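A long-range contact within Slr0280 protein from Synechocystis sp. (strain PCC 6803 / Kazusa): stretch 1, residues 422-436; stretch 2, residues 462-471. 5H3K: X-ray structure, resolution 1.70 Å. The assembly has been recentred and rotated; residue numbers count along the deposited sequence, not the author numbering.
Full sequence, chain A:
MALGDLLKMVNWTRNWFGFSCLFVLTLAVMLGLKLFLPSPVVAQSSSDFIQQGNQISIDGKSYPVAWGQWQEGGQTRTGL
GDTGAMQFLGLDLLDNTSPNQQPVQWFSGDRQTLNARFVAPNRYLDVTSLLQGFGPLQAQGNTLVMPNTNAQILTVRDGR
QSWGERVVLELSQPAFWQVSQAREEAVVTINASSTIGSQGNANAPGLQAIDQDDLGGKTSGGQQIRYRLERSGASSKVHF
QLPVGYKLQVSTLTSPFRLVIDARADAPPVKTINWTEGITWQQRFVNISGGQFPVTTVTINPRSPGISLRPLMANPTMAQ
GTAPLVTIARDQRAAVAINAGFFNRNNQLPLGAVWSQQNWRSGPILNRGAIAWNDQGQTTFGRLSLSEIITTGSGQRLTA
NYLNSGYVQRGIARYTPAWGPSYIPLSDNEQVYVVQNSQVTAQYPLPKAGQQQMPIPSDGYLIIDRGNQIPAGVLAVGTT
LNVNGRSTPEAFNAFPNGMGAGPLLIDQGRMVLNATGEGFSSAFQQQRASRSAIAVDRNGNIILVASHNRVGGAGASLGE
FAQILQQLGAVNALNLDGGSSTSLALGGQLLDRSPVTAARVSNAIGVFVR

Stretch 1, residues 422-436: SYIPLSDNEQVYVVQ
Stretch 2 (462-471) LIIDRGNQIP

Residues 430-436 and 462-466 form neighbouring antiparallel strands, their axes 4.7 Å apart at closest approach and 160° between directions. Backbone angles are extended, with phi from -87° to -133° and psi from 116° to 153°. Tyr433 pairs with Ile463 and Gln431 with Asp465 as hydrogen-bonded pairs; Val434-Leu462 and Val432-Ile464 are non-hydrogen-bonded pairs, with CA atoms 5.0 and 4.8 Å apart. Side chains alternate along the strand, sending Leu462 and Ile464 to one face and Ile463 to the other, where apolar groups bury one another away from water.

Leu462 (chi1 m, chi2 t) shares a face with Val432 and Val434. Its CD2 lies 4.0 Å from Val432 CG2 and 4.0 Å from Val434 CG2. Its CD1 reaches Tyr423 CB at 3.7 Å.

Ile463 (m, t) occupies the other face. Its N donates to Tyr433 O at 2.9 Å, and Tyr433 N donates to Ile463 O at 2.9 Å. Its CD1 packs 4.1 Å from Val435 CG2.

Ile464 (m, m) returns to the Leu462 face. Its CD1 lies 3.7 Å from Val432 CG2 and 3.5 Å from Tyr423 CE2; Tyr423 has chi1 t.

Asp465 (chi1 t) closes the next backbone pair. Its N donates to Gln431 O at 2.8 Å; Gln431 N donates to Asp465 O at 3.1 Å. Its carboxylate holds the following turn: Gln469 N donates to Asp465 OD1 at 2.7 Å.

Arg466 (chi1 m, chi2 t, chi3 t) extends to a largely buried polar cluster. Its NE donates a nearly linear hydrogen bond to Glu430 OE1 at 2.7 Å, part of a salt bridge that pairs opposite charges. Arg466 NH2 donates to Tyr423 OH at 2.8 Å, and Tyr423 OH donates to Glu430 OE2 at 2.6 Å. Ser427 OG also donates to Glu430 OE1 at 2.7 Å.

Gly467 turns the chain at phi/psi 88/26, where a CB would jam against the preceding carbonyl. Ile470 (m, t) then packs CD1 3.7 Å from Tyr433 CE2; Tyr433 has chi1 m.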

# COMPACT_ATOMS: atom_id res chain seq x y z
N SER A 422 1.54 26.66 2.17
CA SER A 422 2.69 27.40 2.69
C SER A 422 4.02 26.67 2.56
O SER A 422 4.06 25.46 2.31
CB SER A 422 2.45 27.80 4.16
OG SER A 422 2.79 26.75 5.04
N TYR A 423 5.11 27.42 2.73
CA TYR A 423 6.44 26.85 2.78
C TYR A 423 7.16 27.27 4.05
O TYR A 423 7.12 28.44 4.44
CB TYR A 423 7.25 27.26 1.54
CG TYR A 423 8.71 26.89 1.65
CD1 TYR A 423 9.12 25.57 1.50
CD2 TYR A 423 9.68 27.85 1.89
CE1 TYR A 423 10.46 25.21 1.61
CE2 TYR A 423 11.02 27.51 1.99
CZ TYR A 423 11.41 26.19 1.85
OH TYR A 423 12.74 25.85 1.96
N ILE A 424 7.80 26.32 4.72
CA ILE A 424 8.64 26.60 5.88
C ILE A 424 10.06 26.25 5.51
O ILE A 424 10.30 25.15 5.01
CB ILE A 424 8.21 25.74 7.09
CG1 ILE A 424 6.77 26.03 7.49
CG2 ILE A 424 9.16 25.95 8.26
CD1 ILE A 424 6.22 25.10 8.55
N PRO A 425 11.02 27.18 5.74
CA PRO A 425 12.38 26.93 5.24
C PRO A 425 12.98 25.64 5.79
O PRO A 425 12.80 25.34 6.97
CB PRO A 425 13.18 28.16 5.70
CG PRO A 425 12.31 28.87 6.69
CD PRO A 425 10.89 28.50 6.38
N LEU A 426 13.67 24.89 4.93
CA LEU A 426 14.22 23.60 5.32
C LEU A 426 15.71 23.70 5.61
O LEU A 426 16.31 22.74 6.09
CB LEU A 426 13.97 22.56 4.22
CG LEU A 426 12.53 22.17 3.91
CD1 LEU A 426 12.48 21.29 2.66
CD2 LEU A 426 11.92 21.44 5.10
N SER A 427 16.30 24.84 5.30
CA SER A 427 17.71 25.09 5.60
C SER A 427 17.88 26.54 6.04
O SER A 427 16.97 27.36 5.85
CB SER A 427 18.60 24.80 4.39
OG SER A 427 18.41 25.75 3.34
N ASP A 428 19.02 26.86 6.65
CA ASP A 428 19.29 28.24 7.07
C ASP A 428 19.72 29.10 5.89
O ASP A 428 20.24 28.59 4.90
CB ASP A 428 20.38 28.29 8.13
CG ASP A 428 19.99 27.62 9.42
OD1 ASP A 428 20.91 27.31 10.22
OD2 ASP A 428 18.78 27.40 9.64
N ASN A 429 19.49 30.41 6.02
CA ASN A 429 19.99 31.40 5.07
C ASN A 429 19.47 31.19 3.65
O ASN A 429 20.22 31.25 2.68
CB ASN A 429 21.52 31.45 5.10
CG ASN A 429 22.07 31.69 6.50
OD1 ASN A 429 21.52 32.49 7.25
ND2 ASN A 429 23.14 30.99 6.85
N GLU A 430 18.17 30.91 3.53
CA GLU A 430 17.54 30.80 2.22
C GLU A 430 17.09 32.18 1.75
O GLU A 430 16.84 33.06 2.57
CB GLU A 430 16.33 29.85 2.28
CG GLU A 430 16.71 28.43 2.66
CD GLU A 430 15.56 27.45 2.53
OE1 GLU A 430 15.84 26.23 2.55
OE2 GLU A 430 14.39 27.87 2.41
N GLN A 431 17.01 32.36 0.43
CA GLN A 431 16.36 33.54 -0.14
C GLN A 431 15.09 33.07 -0.84
O GLN A 431 15.12 32.08 -1.57
CB GLN A 431 17.27 34.22 -1.15
CG GLN A 431 18.31 35.15 -0.54
CD GLN A 431 17.68 36.38 0.11
OE1 GLN A 431 16.95 37.14 -0.54
NE2 GLN A 431 17.96 36.58 1.38
N VAL A 432 13.98 33.78 -0.64
CA VAL A 432 12.75 33.44 -1.35
C VAL A 432 12.32 34.55 -2.29
O VAL A 432 12.38 35.74 -1.94
CB VAL A 432 11.59 33.05 -0.39
CG1 VAL A 432 11.27 34.18 0.58
CG2 VAL A 432 10.32 32.64 -1.18
N TYR A 433 11.89 34.16 -3.49
CA TYR A 433 11.29 35.08 -4.44
C TYR A 433 9.85 34.65 -4.66
O TYR A 433 9.59 33.50 -5.04
CB TYR A 433 12.05 35.06 -5.77
CG TYR A 433 13.51 35.40 -5.61
CD1 TYR A 433 13.98 36.69 -5.88
CD2 TYR A 433 14.43 34.45 -5.18
CE1 TYR A 433 15.33 37.00 -5.73
CE2 TYR A 433 15.78 34.76 -5.02
CZ TYR A 433 16.22 36.03 -5.30
OH TYR A 433 17.56 36.32 -5.15
N VAL A 434 8.92 35.56 -4.38
CA VAL A 434 7.50 35.27 -4.53
C VAL A 434 7.07 35.58 -5.96
O VAL A 434 7.33 36.68 -6.47
CB VAL A 434 6.65 36.09 -3.54
CG1 VAL A 434 5.19 35.70 -3.67
CG2 VAL A 434 7.13 35.87 -2.12
N VAL A 435 6.44 34.61 -6.62
CA VAL A 435 5.95 34.78 -7.98
C VAL A 435 4.43 34.68 -8.00
O VAL A 435 3.85 33.74 -7.44
CB VAL A 435 6.58 33.75 -8.95
CG1 VAL A 435 6.11 34.00 -10.37
CG2 VAL A 435 8.10 33.80 -8.87
N GLN A 436 3.77 35.68 -8.59
CA GLN A 436 2.32 35.67 -8.72
C GLN A 436 1.98 36.03 -10.14
O GLN A 436 2.46 37.04 -10.65
CB GLN A 436 1.68 36.67 -7.76
CG GLN A 436 1.91 36.39 -6.30
CD GLN A 436 1.25 37.41 -5.39
OE1 GLN A 436 1.91 38.32 -4.87
NE2 GLN A 436 -0.05 37.27 -5.19
N LEU A 462 6.89 29.75 -5.35
CA LEU A 462 8.05 30.35 -4.70
C LEU A 462 9.30 29.81 -5.36
O LEU A 462 9.37 28.63 -5.73
CB LEU A 462 8.07 30.01 -3.22
CG LEU A 462 6.86 30.44 -2.39
CD1 LEU A 462 7.06 30.06 -0.92
CD2 LEU A 462 6.66 31.96 -2.54
N ILE A 463 10.28 30.69 -5.56
CA ILE A 463 11.62 30.25 -5.91
C ILE A 463 12.47 30.36 -4.65
O ILE A 463 12.49 31.40 -3.98
CB ILE A 463 12.23 31.11 -7.02
CG1 ILE A 463 11.43 30.96 -8.32
CG2 ILE A 463 13.69 30.71 -7.22
CD1 ILE A 463 11.73 32.05 -9.38
N ILE A 464 13.13 29.26 -4.31
CA ILE A 464 13.97 29.20 -3.11
C ILE A 464 15.44 29.06 -3.53
O ILE A 464 15.80 28.15 -4.28
CB ILE A 464 13.60 28.00 -2.21
CG1 ILE A 464 12.18 28.17 -1.64
CG2 ILE A 464 14.60 27.84 -1.07
CD1 ILE A 464 11.99 29.41 -0.81
N ASP A 465 16.27 29.99 -3.08
CA ASP A 465 17.69 29.93 -3.40
C ASP A 465 18.43 29.44 -2.17
O ASP A 465 18.41 30.08 -1.12
CB ASP A 465 18.19 31.32 -3.82
CG ASP A 465 19.66 31.32 -4.22
OD1 ASP A 465 20.29 30.24 -4.25
OD2 ASP A 465 20.17 32.43 -4.54
N ARG A 466 19.07 28.28 -2.30
CA ARG A 466 19.90 27.73 -1.23
C ARG A 466 21.37 27.81 -1.65
O ARG A 466 21.77 27.20 -2.65
CB ARG A 466 19.48 26.29 -0.91
CG ARG A 466 18.00 26.16 -0.56
CD ARG A 466 17.64 24.74 -0.17
NE ARG A 466 16.29 24.67 0.39
CZ ARG A 466 15.32 23.90 -0.10
NH1 ARG A 466 15.55 23.14 -1.15
NH2 ARG A 466 14.12 23.90 0.48
N GLY A 467 22.14 28.60 -0.92
CA GLY A 467 23.56 28.77 -1.23
C GLY A 467 23.89 29.89 -2.21
O GLY A 467 24.92 29.82 -2.90
N ASN A 468 23.03 30.90 -2.28
CA ASN A 468 23.26 32.07 -3.14
C ASN A 468 23.58 31.73 -4.59
O ASN A 468 24.60 32.17 -5.13
CB ASN A 468 24.37 32.95 -2.56
CG ASN A 468 23.97 33.58 -1.25
OD1 ASN A 468 23.06 34.41 -1.20
ND2 ASN A 468 24.65 33.19 -0.17
N GLN A 469 22.71 30.95 -5.23
CA GLN A 469 22.95 30.52 -6.59
C GLN A 469 22.39 31.50 -7.61
O GLN A 469 22.64 31.38 -8.81
CB GLN A 469 22.35 29.13 -6.81
CG GLN A 469 22.85 28.10 -5.82
CD GLN A 469 24.34 27.87 -5.94
OE1 GLN A 469 24.82 27.35 -6.95
NE2 GLN A 469 25.09 28.26 -4.92
N ILE A 470 21.61 32.47 -7.12
CA ILE A 470 20.95 33.42 -8.01
C ILE A 470 21.66 34.77 -7.97
O ILE A 470 21.65 35.45 -6.95
CB ILE A 470 19.45 33.61 -7.64
CG1 ILE A 470 18.70 32.28 -7.72
CG2 ILE A 470 18.79 34.62 -8.58
CD1 ILE A 470 17.20 32.37 -7.43
N PRO A 471 22.29 35.15 -9.10
CA PRO A 471 23.02 36.41 -9.23
C PRO A 471 22.12 37.59 -8.90
O PRO A 471 20.92 37.54 -9.20
CB PRO A 471 23.41 36.45 -10.71
CG PRO A 471 23.39 35.02 -11.16
CD PRO A 471 22.28 34.38 -10.36